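Local coordinates for protein carbohydrate kinase (PDB 2NWH) that probably transfers a phosphoryl group from ATP to a sugar or related small substrate, as a carbohydrate kinase of the pfkB family in the ribokinase clan, at residues L144-L149 / K175-L180; L138-N143 / L163-I168; D182-F187 / G215-V220; I168-A173 / N189-R194. All coordinates share one frame; numbering follows the deposited sequence.

Interaction 1: residues L144-L149 / K175-L180; sequences LPEDTL and KLKAAL. With CA (calcium ion), chain B.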
loop_
_atom_site.group_PDB
_atom_site.type_symbol
_atom_site.label_atom_id
_atom_site.label_comp_id
_atom_site.label_asym_id
_atom_site.label_seq_id
_atom_site.Cartn_x
_atom_site.Cartn_y
_atom_site.Cartn_z
ATOM N N LEU A 144 9.031 -6.763 2.129
ATOM C CA LEU A 144 10.480 -6.941 1.979
ATOM C C LEU A 144 11.088 -7.341 3.331
ATOM O O LEU A 144 10.571 -6.979 4.384
ATOM C CB LEU A 144 11.146 -5.630 1.544
ATOM C CG LEU A 144 10.735 -4.970 0.217
ATOM C CD1 LEU A 144 11.556 -3.685 0.033
ATOM C CD2 LEU A 144 10.899 -5.894 -0.959
ATOM N N PRO A 145 12.195 -8.080 3.312
ATOM C CA PRO A 145 12.848 -8.446 4.580
ATOM C C PRO A 145 13.226 -7.253 5.476
ATOM O O PRO A 145 13.516 -6.175 4.964
ATOM C CB PRO A 145 14.132 -9.144 4.107
ATOM C CG PRO A 145 13.743 -9.754 2.772
ATOM C CD PRO A 145 12.898 -8.652 2.144
ATOM N N GLU A 146 13.253 -7.473 6.804
ATOM C CA GLU A 146 13.648 -6.429 7.748
ATOM C C GLU A 146 14.980 -5.765 7.381
ATOM O O GLU A 146 15.040 -4.526 7.256
ATOM C CB GLU A 146 13.639 -6.953 9.207
ATOM C CG GLU A 146 14.242 -5.996 10.255
ATOM C CD GLU A 146 13.794 -6.316 11.697
ATOM O OE1 GLU A 146 12.921 -7.194 11.887
ATOM O OE2 GLU A 146 14.302 -5.663 12.644
ATOM N N ASP A 147 16.045 -6.548 7.202
ATOM C CA ASP A 147 17.341 -5.930 6.908
ATOM C C ASP A 147 17.371 -5.177 5.577
ATOM O O ASP A 147 18.128 -4.222 5.401
ATOM C CB ASP A 147 18.536 -6.898 7.047
ATOM C CG ASP A 147 18.336 -8.231 6.304
ATOM O OD1 ASP A 147 19.321 -9.017 6.227
ATOM O OD2 ASP A 147 17.226 -8.514 5.810
ATOM N N THR A 148 16.526 -5.614 4.639
ATOM C CA THR A 148 16.405 -4.939 3.362
ATOM C C THR A 148 15.749 -3.586 3.548
ATOM O O THR A 148 16.175 -2.600 2.942
ATOM C CB THR A 148 15.647 -5.830 2.344
ATOM O OG1 THR A 148 16.385 -7.057 2.243
ATOM C CG2 THR A 148 15.645 -5.164 0.952
ATOM N N LEU A 149 14.749 -3.538 4.433
ATOM C CA LEU A 149 14.078 -2.307 4.723
ATOM C C LEU A 149 15.037 -1.318 5.375
ATOM O O LEU A 149 15.126 -0.166 4.968
ATOM C CB LEU A 149 12.847 -2.567 5.574
ATOM C CG LEU A 149 11.682 -3.274 4.899
ATOM C CD1 LEU A 149 10.724 -3.810 5.945
ATOM C CD2 LEU A 149 10.988 -2.309 3.938
ATOM N N LYS A 175 9.026 -5.028 11.141
ATOM C CA LYS A 175 10.183 -5.079 10.235
ATOM C C LYS A 175 10.714 -3.692 9.843
ATOM O O LYS A 175 11.839 -3.575 9.292
ATOM C CB LYS A 175 9.812 -5.860 8.977
ATOM C CG LYS A 175 9.502 -7.342 9.243
ATOM C CD LYS A 175 8.702 -8.015 8.120
ATOM C CE LYS A 175 9.548 -8.316 6.920
ATOM N NZ LYS A 175 8.841 -9.013 5.794
ATOM N N LEU A 176 9.901 -2.660 10.119
ATOM C CA LEU A 176 10.221 -1.269 9.757
ATOM C C LEU A 176 10.975 -0.525 10.866
ATOM O O LEU A 176 11.409 0.610 10.676
ATOM C CB LEU A 176 8.946 -0.479 9.353
ATOM C CG LEU A 176 8.350 -0.844 7.987
ATOM C CD1 LEU A 176 6.910 -0.414 7.908
ATOM C CD2 LEU A 176 9.190 -0.319 6.798
ATOM N N LYS A 177 11.159 -1.183 12.007
ATOM C CA LYS A 177 11.664 -0.532 13.228
ATOM C C LYS A 177 13.018 0.183 13.055
ATOM O O LYS A 177 13.124 1.371 13.424
ATOM C CB LYS A 177 11.688 -1.528 14.385
ATOM C CG LYS A 177 11.975 -0.922 15.764
ATOM C CD LYS A 177 11.910 -1.978 16.890
ATOM C CE LYS A 177 12.621 -3.302 16.519
ATOM N NZ LYS A 177 14.084 -3.162 16.227
ATOM N N ALA A 178 14.040 -0.491 12.492
ATOM C CA ALA A 178 15.334 0.199 12.287
ATOM C C ALA A 178 15.253 1.292 11.199
ATOM O O ALA A 178 15.957 2.321 11.256
ATOM C CB ALA A 178 16.458 -0.775 11.999
ATOM N N ALA A 179 14.355 1.099 10.240
ATOM C CA ALA A 179 14.242 2.024 9.108
ATOM C C ALA A 179 13.443 3.278 9.475
ATOM O O ALA A 179 13.423 4.273 8.740
ATOM C CB ALA A 179 13.588 1.295 7.931
ATOM N N LEU A 180 12.798 3.236 10.634
ATOM C CA LEU A 180 11.866 4.287 11.027
ATOM C C LEU A 180 12.421 5.682 10.864
ATOM O O LEU A 180 11.768 6.536 10.292
ATOM C CB LEU A 180 11.374 4.057 12.430
ATOM C CG LEU A 180 10.241 3.052 12.572
ATOM C CD1 LEU A 180 9.523 3.439 13.852
ATOM C CD2 LEU A 180 9.286 3.069 11.333
HETATM CA CA CA B . 17.605 3.831 12.059
HETATM O O HOH W 1 14.451 -3.104 12.348
HETATM O O HOH W 2 16.980 5.410 10.533
HETATM O O HOH W 3 18.845 2.302 10.525
HETATM O O HOH W 4 15.435 4.076 13.601
#
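The first turn of helix 146-158, with Pro145 at its N-cap, packs against the short 3-10 turn and loop of 175-180. Lys175 lies across this helix start: CG stands anti to the carbonyl carbon (chi1 -65°), and a bend at chi3 (76°) turns the tip toward two carbonyls. The better-placed partner of NZ is Ala142 O, to which it is hydrogen-bonded; the bond from NZ to Leu144 O, at 3.0 Å, is weak. Further back, Lys175 CB lies 3.8 Å from Leu149 CD1, the two side chains crossing obliquely. Both Leu149 methyls also approach Leu176 CD2, with CD1 at 3.9 Å, while Ala179 CB rests 3.6 Å from Leu149 O. Glu146 extends alongside, its CG 3.5 Å from Lys175 O, and its OE2 accepts from a water at 2.6 Å that in turn accepts from Ala178 N. Lys177 NZ, also near Glu146 OE2, is too distant for an ion pair and can add only a longer-range attraction. Ala178, whose N-H holds that water, uses its carbonyl O to bind a calcium ion at 2.4 Å, together with three waters. Leu176 reaches on to Ile183 and to Leu186 of strand 185-189, which Leu180 also touches, whereas Thr148 faces helix 120-123.

Interaction 2: residues L138-N143 / L163-I168; sequences LLCDAN and LAAIAI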
loop_
_atom_site.group_PDB
_atom_site.type_symbol
_atom_site.label_atom_id
_atom_site.label_comp_id
_atom_site.label_asym_id
_atom_site.label_seq_id
_atom_site.Cartn_x
_atom_site.Cartn_y
_atom_site.Cartn_z
ATOM N N LEU A 138 10.366 7.541 -3.084
ATOM C CA LEU A 138 10.378 6.074 -2.924
ATOM C C LEU A 138 9.199 5.612 -2.094
ATOM O O LEU A 138 8.749 6.332 -1.158
ATOM C CB LEU A 138 11.655 5.600 -2.222
ATOM C CG LEU A 138 12.976 6.089 -2.847
ATOM C CD1 LEU A 138 14.145 5.603 -2.022
ATOM C CD2 LEU A 138 13.110 5.675 -4.320
ATOM N N LEU A 139 8.719 4.405 -2.412
ATOM C CA LEU A 139 7.692 3.788 -1.603
ATOM C C LEU A 139 8.047 2.334 -1.410
ATOM O O LEU A 139 8.325 1.628 -2.382
ATOM C CB LEU A 139 6.305 3.907 -2.275
ATOM C CG LEU A 139 5.163 3.088 -1.592
ATOM C CD1 LEU A 139 4.878 3.583 -0.141
ATOM C CD2 LEU A 139 3.883 3.126 -2.480
ATOM N N CYS A 140 7.985 1.849 -0.177
ATOM C CA CYS A 140 8.217 0.424 0.015
ATOM C C CYS A 140 7.062 -0.154 0.809
ATOM O O CYS A 140 6.197 0.591 1.327
ATOM C CB CYS A 140 9.561 0.196 0.741
ATOM S SG CYS A 140 9.601 0.816 2.482
ATOM N N ASP A 141 7.048 -1.471 0.924
ATOM C CA ASP A 141 6.144 -2.072 1.862
ATOM C C ASP A 141 6.898 -3.113 2.693
ATOM O O ASP A 141 8.041 -3.508 2.377
ATOM C CB ASP A 141 4.881 -2.605 1.218
ATOM C CG ASP A 141 5.140 -3.838 0.354
ATOM O OD1 ASP A 141 6.106 -4.586 0.639
ATOM O OD2 ASP A 141 4.368 -4.068 -0.593
ATOM N N ALA A 142 6.233 -3.535 3.764
ATOM C CA ALA A 142 6.878 -4.389 4.733
ATOM C C ALA A 142 6.840 -5.867 4.312
ATOM O O ALA A 142 7.112 -6.746 5.140
ATOM C CB ALA A 142 6.263 -4.144 6.159
ATOM N N ASN A 143 6.529 -6.138 3.030
ATOM C CA ASN A 143 6.739 -7.479 2.453
ATOM C C ASN A 143 8.221 -7.803 2.288
ATOM O O ASN A 143 8.623 -8.985 2.251
ATOM C CB ASN A 143 6.069 -7.649 1.083
ATOM C CG ASN A 143 4.584 -7.808 1.170
ATOM O OD1 ASN A 143 3.823 -7.041 0.554
ATOM N ND2 ASN A 143 4.143 -8.798 1.942
ATOM N N LEU A 163 11.246 8.840 1.556
ATOM C CA LEU A 163 10.796 7.435 1.615
ATOM C C LEU A 163 9.487 7.291 2.392
ATOM O O LEU A 163 9.411 7.700 3.555
ATOM C CB LEU A 163 11.863 6.538 2.272
ATOM C CG LEU A 163 11.604 5.041 2.552
ATOM C CD1 LEU A 163 11.428 4.212 1.297
ATOM C CD2 LEU A 163 12.765 4.450 3.392
ATOM N N ALA A 164 8.494 6.711 1.736
ATOM C CA ALA A 164 7.242 6.272 2.364
ATOM C C ALA A 164 7.164 4.736 2.471
ATOM O O ALA A 164 7.842 4.006 1.755
ATOM C CB ALA A 164 6.024 6.805 1.549
ATOM N N ALA A 165 6.312 4.264 3.358
ATOM C CA ALA A 165 6.209 2.853 3.675
ATOM C C ALA A 165 4.777 2.486 3.992
ATOM O O ALA A 165 4.042 3.254 4.626
ATOM C CB ALA A 165 7.096 2.537 4.868
ATOM N N ILE A 166 4.379 1.309 3.547
ATOM C CA ILE A 166 3.087 0.730 3.900
ATOM C C ILE A 166 3.343 -0.482 4.790
ATOM O O ILE A 166 4.123 -1.381 4.430
ATOM C CB ILE A 166 2.327 0.312 2.617
ATOM C CG1 ILE A 166 1.866 1.538 1.825
ATOM C CG2 ILE A 166 1.073 -0.537 2.902
ATOM C CD1 ILE A 166 1.496 1.100 0.380
ATOM N N ALA A 167 2.635 -0.520 5.920
ATOM C CA ALA A 167 2.883 -1.468 6.999
ATOM C C ALA A 167 2.446 -2.911 6.708
ATOM O O ALA A 167 2.988 -3.840 7.307
ATOM C CB ALA A 167 2.221 -0.974 8.286
ATOM N N ILE A 168 1.437 -3.066 5.844
ATOM C CA ILE A 168 0.877 -4.336 5.366
ATOM C C ILE A 168 0.056 -5.120 6.395
ATOM O O ILE A 168 -1.086 -5.450 6.127
ATOM C CB ILE A 168 1.928 -5.271 4.648
ATOM C CG1 ILE A 168 2.582 -4.545 3.459
ATOM C CG2 ILE A 168 1.262 -6.528 4.100
ATOM C CD1 ILE A 168 1.607 -4.259 2.299
#
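Asp141 OD2 is held by two backbone N-H groups, those of Gly11 and Gly42, and the other oxygen, OD1, takes a third from Asn143 N at 2.9 Å. This last bond closes an Asx turn at the end of strand 137-141 and reaches OD1 from above the carboxylate plane. Three such donors would be expected to stabilise the charged form. The crowded chi1 of Asp141 (70°), with CG between the backbone N and the carbonyl carbon, goes with this placement. Leading up to the turn, 138-141 and 163-166 run parallel with an in-step register, Leu138 beside Leu163 through Asp141 beside Ile166. Their ladder begins with Ala164 N to Leu138 O at 2.9 Å, almost straight at 177°, and ends with Ala142 N meeting Ile166 O at 3.1 Å. On one face Leu139 CD1 lies 3.8 Å from Ala164 CB, and Ile168 CG1 approaches Asp141 CB at the same distance. On the other, Cys140 SG sits 3.9 Å from Ala165 CB and 4.0 Å from Leu163 CD1. The pair frames a right-handed beta-alpha-beta crossover: helix 146-158 packs on Leu138, Cys140 and Leu163, and helix 41-51 on Leu139 and Ile166.

Interaction 3: residues D182-F187 / G215-V220; sequences DIDILF and GLSGGV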
loop_
_atom_site.group_PDB
_atom_site.type_symbol
_atom_site.label_atom_id
_atom_site.label_comp_id
_atom_site.label_asym_id
_atom_site.label_seq_id
_atom_site.Cartn_x
_atom_site.Cartn_y
_atom_site.Cartn_z
ATOM N N ASP A 182 14.470 6.777 8.854
ATOM C CA ASP A 182 14.663 7.104 7.435
ATOM C C ASP A 182 13.346 7.175 6.618
ATOM O O ASP A 182 13.373 7.473 5.409
ATOM C CB ASP A 182 15.626 6.112 6.798
ATOM C CG ASP A 182 17.070 6.303 7.282
ATOM O OD1 ASP A 182 17.519 7.472 7.282
ATOM O OD2 ASP A 182 17.751 5.303 7.616
ATOM N N ILE A 183 12.221 6.903 7.280
ATOM C CA ILE A 183 10.882 6.915 6.644
ATOM C C ILE A 183 10.156 8.260 6.886
ATOM O O ILE A 183 9.838 8.630 8.023
ATOM C CB ILE A 183 10.019 5.710 7.106
ATOM C CG1 ILE A 183 10.568 4.416 6.508
ATOM C CG2 ILE A 183 8.517 5.886 6.694
ATOM C CD1 ILE A 183 10.065 3.141 7.148
ATOM N N ASP A 184 9.920 8.993 5.805
ATOM C CA ASP A 184 9.219 10.249 5.870
ATOM C C ASP A 184 7.745 10.088 6.201
ATOM O O ASP A 184 7.203 10.899 6.924
ATOM C CB ASP A 184 9.401 11.013 4.559
ATOM C CG ASP A 184 10.754 11.690 4.475
ATOM O OD1 ASP A 184 11.563 11.541 5.418
ATOM O OD2 ASP A 184 10.984 12.408 3.473
ATOM N N ILE A 185 7.097 9.062 5.636
ATOM C CA ILE A 185 5.655 8.794 5.883
ATOM C C ILE A 185 5.379 7.287 5.949
ATOM O O ILE A 185 5.627 6.557 4.973
ATOM C CB ILE A 185 4.726 9.367 4.786
ATOM C CG1 ILE A 185 5.039 10.847 4.509
ATOM C CG2 ILE A 185 3.227 9.180 5.215
ATOM C CD1 ILE A 185 4.548 11.394 3.182
ATOM N N LEU A 186 4.872 6.821 7.079
ATOM C CA LEU A 186 4.476 5.421 7.227
ATOM C C LEU A 186 2.960 5.309 7.318
ATOM O O LEU A 186 2.316 5.969 8.164
ATOM C CB LEU A 186 5.089 4.801 8.478
ATOM C CG LEU A 186 5.377 3.290 8.489
ATOM C CD1 LEU A 186 5.842 2.924 9.871
ATOM C CD2 LEU A 186 4.230 2.366 8.106
ATOM N N PHE A 187 2.391 4.480 6.451
ATOM C CA PHE A 187 0.928 4.302 6.416
ATOM C C PHE A 187 0.499 3.052 7.156
ATOM O O PHE A 187 0.967 1.949 6.864
ATOM C CB PHE A 187 0.394 4.273 4.989
ATOM C CG PHE A 187 0.649 5.543 4.225
ATOM C CD1 PHE A 187 -0.151 6.666 4.438
ATOM C CD2 PHE A 187 1.697 5.629 3.331
ATOM C CE1 PHE A 187 0.085 7.842 3.752
ATOM C CE2 PHE A 187 1.932 6.799 2.621
ATOM C CZ PHE A 187 1.134 7.915 2.859
ATOM N N GLY A 215 11.010 7.521 16.585
ATOM C CA GLY A 215 11.947 7.965 15.537
ATOM C C GLY A 215 11.337 8.166 14.160
ATOM O O GLY A 215 12.055 8.474 13.201
ATOM N N LEU A 216 10.016 8.004 14.079
ATOM C CA LEU A 216 9.257 8.205 12.830
ATOM C C LEU A 216 8.813 9.653 12.747
ATOM O O LEU A 216 8.031 10.098 13.560
ATOM C CB LEU A 216 8.034 7.288 12.771
ATOM C CG LEU A 216 7.200 7.417 11.482
ATOM C CD1 LEU A 216 7.967 6.868 10.292
ATOM C CD2 LEU A 216 5.838 6.744 11.627
ATOM N N SER A 217 9.339 10.370 11.762
ATOM C CA SER A 217 9.067 11.786 11.581
ATOM C C SER A 217 7.689 12.090 11.002
ATOM O O SER A 217 7.175 13.181 11.222
ATOM C CB SER A 217 10.217 12.496 10.814
ATOM O OG SER A 217 10.473 11.928 9.535
ATOM N N GLY A 218 7.098 11.148 10.250
ATOM C CA GLY A 218 5.720 11.293 9.809
ATOM C C GLY A 218 4.970 10.025 9.442
ATOM O O GLY A 218 5.557 8.986 9.146
ATOM N N GLY A 219 3.649 10.127 9.422
ATOM C CA GLY A 219 2.812 8.997 9.084
ATOM C C GLY A 219 1.330 9.305 9.165
ATOM O O GLY A 219 0.942 10.444 9.407
ATOM N N VAL A 220 0.529 8.277 8.879
ATOM C CA VAL A 220 -0.914 8.300 8.909
ATOM C C VAL A 220 -1.408 7.059 9.654
ATOM O O VAL A 220 -0.979 5.932 9.360
ATOM C CB VAL A 220 -1.479 8.308 7.494
ATOM C CG1 VAL A 220 -3.023 8.253 7.517
ATOM C CG2 VAL A 220 -0.967 9.516 6.757
HETATM O O HOH W 5 11.792 9.647 9.929
#
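Val220 starts its contact at CB, which is 3.7 Å from Phe187 CD1; at the tip, CG2 moves along the ring to lie 3.6 Å from CE1. CG2 is anti to the carbonyl carbon, and the two side chains cross obliquely. The Phe187 ring also carries Ile185 CG2 on one face, 3.4 Å above the plane and offset toward the rim. At the other end of the contact, Leu216 has CG anti to the backbone N (chi1 -179°) and divides its methyls: CD1 is 3.8 Å from Ile183 CG2, and CD2 3.8 Å from Leu186 CB. Between these clusters strands 185-189 and 219-223 pair in parallel. Leu186 N donates to Gly218 O at 3.1 Å, and Val220 N to Leu186 O at 3.0 Å with an N-H...O angle of 164°. Gly218 and Gly219, having no beta carbons, let the chains close up here, with Gly219 CA 3.2 Å from Leu186 O. Tyr261 of helix 255-266 touches Ile185 and Val220. The chemistry is thus that of a buried strand pair: two direct backbone bonds join the chains, flanked by mainly apolar side-chain contacts, and a single water, hydrogen-bonded to both, links Ile183 O to Ser217 OG before the ladder begins.

Interaction 4: residues I168-A173 / N189-R194; sequences ISPAKA and NEAEAR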
loop_
_atom_site.group_PDB
_atom_site.type_symbol
_atom_site.label_atom_id
_atom_site.label_comp_id
_atom_site.label_asym_id
_atom_site.label_seq_id
_atom_site.Cartn_x
_atom_site.Cartn_y
_atom_site.Cartn_z
ATOM N N ILE A 168 1.437 -3.066 5.844
ATOM C CA ILE A 168 0.877 -4.336 5.366
ATOM C C ILE A 168 0.056 -5.120 6.395
ATOM O O ILE A 168 -1.086 -5.450 6.127
ATOM C CB ILE A 168 1.928 -5.271 4.648
ATOM C CG1 ILE A 168 2.582 -4.545 3.459
ATOM C CG2 ILE A 168 1.262 -6.528 4.100
ATOM C CD1 ILE A 168 1.607 -4.259 2.299
ATOM N N SER A 169 0.648 -5.398 7.557
ATOM C CA SER A 169 -0.005 -6.155 8.635
ATOM C C SER A 169 0.720 -5.883 9.960
ATOM O O SER A 169 1.877 -5.426 9.943
ATOM C CB SER A 169 -0.003 -7.654 8.303
ATOM O OG SER A 169 1.306 -8.209 8.379
ATOM N N PRO A 170 0.056 -6.156 11.120
ATOM C CA PRO A 170 0.742 -5.944 12.405
ATOM C C PRO A 170 2.010 -6.801 12.509
ATOM O O PRO A 170 3.041 -6.326 13.001
ATOM C CB PRO A 170 -0.287 -6.357 13.460
ATOM C CG PRO A 170 -1.476 -6.868 12.739
ATOM C CD PRO A 170 -1.315 -6.678 11.280
ATOM N N ALA A 171 1.935 -8.035 12.013
ATOM C CA ALA A 171 3.095 -8.929 11.968
ATOM C C ALA A 171 4.270 -8.335 11.182
ATOM O O ALA A 171 5.422 -8.441 11.613
ATOM C CB ALA A 171 2.700 -10.295 11.407
ATOM N N LYS A 172 3.979 -7.712 10.041
ATOM C CA LYS A 172 5.021 -7.232 9.141
ATOM C C LYS A 172 5.555 -5.868 9.549
ATOM O O LYS A 172 6.746 -5.606 9.386
ATOM C CB LYS A 172 4.526 -7.223 7.693
ATOM C CG LYS A 172 4.414 -8.630 7.081
ATOM C CD LYS A 172 4.183 -8.576 5.579
ATOM C CE LYS A 172 3.209 -9.655 5.096
ATOM N NZ LYS A 172 3.775 -11.032 5.148
ATOM N N ALA A 173 4.683 -5.012 10.093
ATOM C CA ALA A 173 5.049 -3.651 10.508
ATOM C C ALA A 173 6.355 -3.555 11.311
ATOM O O ALA A 173 7.161 -2.648 11.076
ATOM C CB ALA A 173 3.900 -3.007 11.294
ATOM N N ASN A 189 -2.807 1.198 9.958
ATOM C CA ASN A 189 -4.063 1.220 10.709
ATOM C C ASN A 189 -3.749 1.100 12.216
ATOM O O ASN A 189 -2.579 1.015 12.595
ATOM C CB ASN A 189 -4.935 0.066 10.213
ATOM C CG ASN A 189 -4.352 -1.317 10.580
ATOM O OD1 ASN A 189 -4.827 -2.336 10.103
ATOM N ND2 ASN A 189 -3.337 -1.341 11.445
ATOM N N GLU A 190 -4.770 1.088 13.080
ATOM C CA GLU A 190 -4.549 0.985 14.542
ATOM C C GLU A 190 -3.644 -0.158 15.039
ATOM O O GLU A 190 -2.761 0.071 15.879
ATOM C CB GLU A 190 -5.893 0.933 15.302
ATOM C CG GLU A 190 -6.404 2.267 15.792
ATOM C CD GLU A 190 -5.882 2.663 17.162
ATOM O OE1 GLU A 190 -6.008 1.865 18.121
ATOM O OE2 GLU A 190 -5.366 3.798 17.282
ATOM N N ALA A 191 -3.894 -1.375 14.543
ATOM C CA ALA A 191 -3.172 -2.602 14.937
ATOM C C ALA A 191 -1.681 -2.581 14.609
ATOM O O ALA A 191 -0.847 -3.071 15.391
ATOM C CB ALA A 191 -3.811 -3.816 14.274
ATOM N N GLU A 192 -1.359 -2.036 13.433
ATOM C CA GLU A 192 0.005 -1.969 12.950
ATOM C C GLU A 192 0.784 -0.936 13.768
ATOM O O GLU A 192 1.967 -1.128 14.060
ATOM C CB GLU A 192 0.023 -1.656 11.431
ATOM C CG GLU A 192 -0.676 -2.724 10.573
ATOM C CD GLU A 192 -1.186 -2.229 9.207
ATOM O OE1 GLU A 192 -1.046 -1.021 8.866
ATOM O OE2 GLU A 192 -1.752 -3.068 8.466
ATOM N N ALA A 193 0.106 0.132 14.177
ATOM C CA ALA A 193 0.715 1.150 15.013
ATOM C C ALA A 193 1.101 0.557 16.384
ATOM O O ALA A 193 2.256 0.677 16.811
ATOM C CB ALA A 193 -0.216 2.351 15.153
ATOM N N ARG A 194 0.158 -0.122 17.042
ATOM C CA ARG A 194 0.457 -0.811 18.307
ATOM C C ARG A 194 1.627 -1.787 18.165
ATOM O O ARG A 194 2.550 -1.780 18.982
ATOM C CB ARG A 194 -0.773 -1.536 18.848
ATOM C CG ARG A 194 -1.535 -0.745 19.881
ATOM C CD ARG A 194 -2.835 -1.430 20.257
ATOM N NE ARG A 194 -3.567 -1.908 19.079
ATOM C CZ ARG A 194 -4.875 -1.722 18.880
ATOM N NH1 ARG A 194 -5.602 -1.043 19.763
ATOM N NH2 ARG A 194 -5.451 -2.195 17.780
#
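Glu192 carries this contact with the full length of its side chain. Its CG lies 3.6 Å from Pro170 N, its CB 4.1 Å from Ala173 CB, and its OE2 3.4 Å from Ile168 O. The last pair is two acceptors and no hydrogen bond. The proline ring lies obliquely across the Glu192 side chain, and Pro170 CG is 4.1 Å from Ala191 CB. No hydrogen bond spans the two segments; the helix starts meet by van der Waals contact. The next shell fixes the carboxylate. CG is anti to the carbonyl carbon (chi1 -61°) and the chain runs extended beyond it, which brings the carboxylate back to the start of its own helix. There Asn189 N donates to Glu192 OE1 at 3.0 Å, with an N-H...O angle of 156°. Asn189 is the N-cap and Glu192 the third residue of the helix, so this is the half of a capping box in which the N3 side chain accepts from the N-cap N-H. Across the contact, Ser169 caps the weakly bonded helix 170-173: Lys172 N donates to Ser169 OG at 3.2 Å. Further out, Ala193 rests on Trp207 and Val221. The sequence Asn-Glu-Ala-Glu matches the NxxE motif of ribokinase relatives, where it is linked to the magnesium and phosphate region; a similar role here is inferred. The nearby Ile168 carbonyl oxygen, an acceptor like OE2, would work against a charge on Glu192, whereas the helix N-terminus and the Asn189 N-H would probably favour it.

In the fold
Interactions 2 and 3 lie in the same mixed sheet, on neighbouring strands: Ala165 O accepts from Phe187 N at 2.8 Å, a probable hydrogen bond, and the contact centres are about 10 Å apart. Interaction 1 sits on one face of that sheet, with Leu149 CD2 3.7 Å from Cys140 SG and Leu176 CD2 3.6 Å from Ile183 CD1, and so touches both. Interaction 4 follows at the C-terminal strand ends: it shares Ile168 with interaction 2, and Ala167 CB lies 3.3 Å from Glu192 OE1. Ribokinase folds place the active site at such strand ends. The sodium ion bound by Asp249 and Thr251 is about 13 Å from the Glu192 side chain.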